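Local structure of gamma-glutamyl-gamma-aminobutyraldehyde dehydrogenase (Burkholderia cenocepacia, 4LIH) at residues K278-V283 against G312-V317. The protein probably catalyses the NAD(P)+-dependent oxidation of aldehydes such as gamma-glutamyl-gamma-aminobutyraldehyde to the corresponding carboxylic acids. Numbering follows the deposited sequence.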
loop_
_atom_site.group_PDB
_atom_site.type_symbol
_atom_site.label_atom_id
_atom_site.label_comp_id
_atom_site.label_asym_id
_atom_site.label_seq_id
_atom_site.Cartn_x
_atom_site.Cartn_y
_atom_site.Cartn_z
ATOM N N LYS A 278 -22.232 -22.012 -8.607
ATOM C CA LYS A 278 -23.250 -22.826 -7.947
ATOM C C LYS A 278 -22.998 -22.559 -6.474
ATOM O O LYS A 278 -22.632 -23.450 -5.728
ATOM C CB LYS A 278 -23.142 -24.311 -8.267
ATOM C CG LYS A 278 -24.374 -25.097 -7.859
ATOM C CD LYS A 278 -25.500 -24.913 -8.871
ATOM C CE LYS A 278 -26.892 -25.234 -8.358
ATOM N NZ LYS A 278 -27.893 -25.242 -9.472
ATOM N N SER A 279 -23.192 -21.283 -6.131
ATOM C CA SER A 279 -22.712 -20.726 -4.865
ATOM C C SER A 279 -23.521 -21.274 -3.681
ATOM O O SER A 279 -24.739 -21.215 -3.705
ATOM C CB SER A 279 -22.836 -19.202 -4.875
ATOM O OG SER A 279 -22.038 -18.661 -5.908
ATOM N N PRO A 280 -22.846 -21.729 -2.629
ATOM C CA PRO A 280 -23.551 -22.273 -1.451
ATOM C C PRO A 280 -23.786 -21.213 -0.371
ATOM O O PRO A 280 -22.941 -20.341 -0.155
ATOM C CB PRO A 280 -22.578 -23.325 -0.962
ATOM C CG PRO A 280 -21.252 -22.632 -1.200
ATOM C CD PRO A 280 -21.419 -22.099 -2.603
ATOM N N ASN A 281 -24.962 -21.284 0.249
ATOM C CA ASN A 281 -25.441 -20.373 1.280
ATOM C C ASN A 281 -25.755 -21.222 2.509
ATOM O O ASN A 281 -26.749 -21.927 2.521
ATOM C CB ASN A 281 -26.686 -19.673 0.749
ATOM C CG ASN A 281 -27.223 -18.573 1.660
ATOM O OD1 ASN A 281 -26.592 -18.089 2.631
ATOM N ND2 ASN A 281 -28.442 -18.200 1.361
ATOM N N ILE A 282 -24.864 -21.160 3.517
ATOM C CA ILE A 282 -24.879 -22.077 4.664
ATOM C C ILE A 282 -25.547 -21.478 5.902
ATOM O O ILE A 282 -25.094 -20.471 6.409
ATOM C CB ILE A 282 -23.460 -22.466 5.062
ATOM C CG1 ILE A 282 -22.721 -23.008 3.821
ATOM C CG2 ILE A 282 -23.555 -23.451 6.239
ATOM C CD1 ILE A 282 -21.267 -23.374 4.037
ATOM N N VAL A 283 -26.623 -22.087 6.380
ATOM C CA VAL A 283 -27.363 -21.535 7.526
ATOM C C VAL A 283 -27.251 -22.487 8.678
ATOM O O VAL A 283 -27.744 -23.595 8.607
ATOM C CB VAL A 283 -28.823 -21.277 7.213
ATOM C CG1 VAL A 283 -29.498 -20.557 8.356
ATOM C CG2 VAL A 283 -28.965 -20.465 5.972
ATOM N N GLY A 312 -27.350 -17.684 -4.938
ATOM C CA GLY A 312 -27.234 -18.627 -3.801
ATOM C C GLY A 312 -28.113 -19.846 -4.124
ATOM O O GLY A 312 -29.153 -20.034 -3.539
ATOM N N SER A 313 -27.642 -20.674 -5.052
ATOM C CA SER A 313 -28.488 -21.714 -5.662
ATOM C C SER A 313 -28.438 -23.017 -4.897
ATOM O O SER A 313 -29.208 -23.938 -5.190
ATOM C CB SER A 313 -28.060 -21.953 -7.102
ATOM O OG SER A 313 -26.667 -22.154 -7.165
ATOM N N ARG A 314 -27.516 -23.118 -3.928
ATOM C CA ARG A 314 -27.509 -24.260 -3.016
ATOM C C ARG A 314 -27.653 -23.645 -1.630
ATOM O O ARG A 314 -26.755 -22.906 -1.191
ATOM C CB ARG A 314 -26.216 -25.106 -3.090
ATOM C CG ARG A 314 -25.978 -25.728 -4.413
ATOM C CD ARG A 314 -24.745 -26.607 -4.494
ATOM N NE ARG A 314 -23.514 -25.873 -4.390
ATOM C CZ ARG A 314 -22.390 -26.282 -3.770
ATOM N NH1 ARG A 314 -22.301 -27.441 -3.146
ATOM N NH2 ARG A 314 -21.326 -25.497 -3.780
ATOM N N LEU A 315 -28.814 -23.867 -1.008
ATOM C CA LEU A 315 -29.040 -23.506 0.396
ATOM C C LEU A 315 -28.790 -24.718 1.260
ATOM O O LEU A 315 -29.533 -25.697 1.224
ATOM C CB LEU A 315 -30.461 -23.000 0.613
ATOM C CG LEU A 315 -30.702 -22.590 2.065
ATOM C CD1 LEU A 315 -30.225 -21.172 2.283
ATOM C CD2 LEU A 315 -32.151 -22.776 2.490
ATOM N N LEU A 316 -27.706 -24.649 2.017
ATOM C CA LEU A 316 -27.305 -25.693 2.920
ATOM C C LEU A 316 -27.816 -25.288 4.300
ATOM O O LEU A 316 -27.421 -24.231 4.826
ATOM C CB LEU A 316 -25.794 -25.796 2.966
ATOM C CG LEU A 316 -25.074 -26.614 1.904
ATOM C CD1 LEU A 316 -25.462 -26.230 0.503
ATOM C CD2 LEU A 316 -23.549 -26.535 2.044
ATOM N N VAL A 317 -28.665 -26.120 4.886
ATOM C CA VAL A 317 -29.317 -25.792 6.149
ATOM C C VAL A 317 -29.172 -26.925 7.155
ATOM O O VAL A 317 -29.338 -28.080 6.823
ATOM C CB VAL A 317 -30.802 -25.463 5.923
ATOM C CG1 VAL A 317 -31.537 -26.617 5.289
ATOM C CG2 VAL A 317 -31.466 -25.033 7.218
HETATM O O HOH W 1 -30.229 -24.849 -7.644
HETATM O O HOH W 2 -30.192 -19.047 -1.136
#
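The Arg314 side chain reaches across to the loop before strand 280-283 and grips the carbonyl of Lys278, beside a parallel strand pair. Strands 280-283 and 314-318 are the two strands of a beta-alpha-beta unit, joined through helix 290-302, in the parallel part of a mixed sheet, in what is by family the catalytic domain of an aldehyde dehydrogenase. The Arg314 chain bends at chi3 (-68°), which turns the guanidinium side-on to its acceptor. NE donates to Lys278 O at 2.9 Å, and NH2 donates to the same oxygen. This oxygen lies close to the guanidinium plane. Pro280 CB sits over one face of the group, offset toward its rim, and Pro280 CD packs 3.6 Å from Arg314 NH2. NH1 also donates to Ile426 O and NH2 to Ala427 O, both of helix 420-428, so backbone carbonyls hold the buried guanidinium in place.

Beyond Arg314 the strands follow a regular ladder. Asn281 N bonds to Arg314 O, Leu316 N to Asn281 O, and Val283 N to Leu316 O. On the face shared with Pro280 and Arg314, Leu316 CD2 meets Ile282 CG1 at 4.0 Å. On the other face, Asn281 and Leu315 lie side by side and point the same way. Leu315 CD1 touches both the amide ND2 of Asn281 and Val283 CG2. The amide is held by its polar ends: OD1 accepts from Trp439 NE1, and a water links ND2 to Gly312 O.

At the loop end, Lys278 bends at chi2 (79°) and its CE passes 3.3 Å from Ser313 OG. Its ammonium donates to Ile402 O and Glu405 O. Lys278 NZ also donates to a second water, 3.0 Å away, which lies 2.8 Å from Ser313 O.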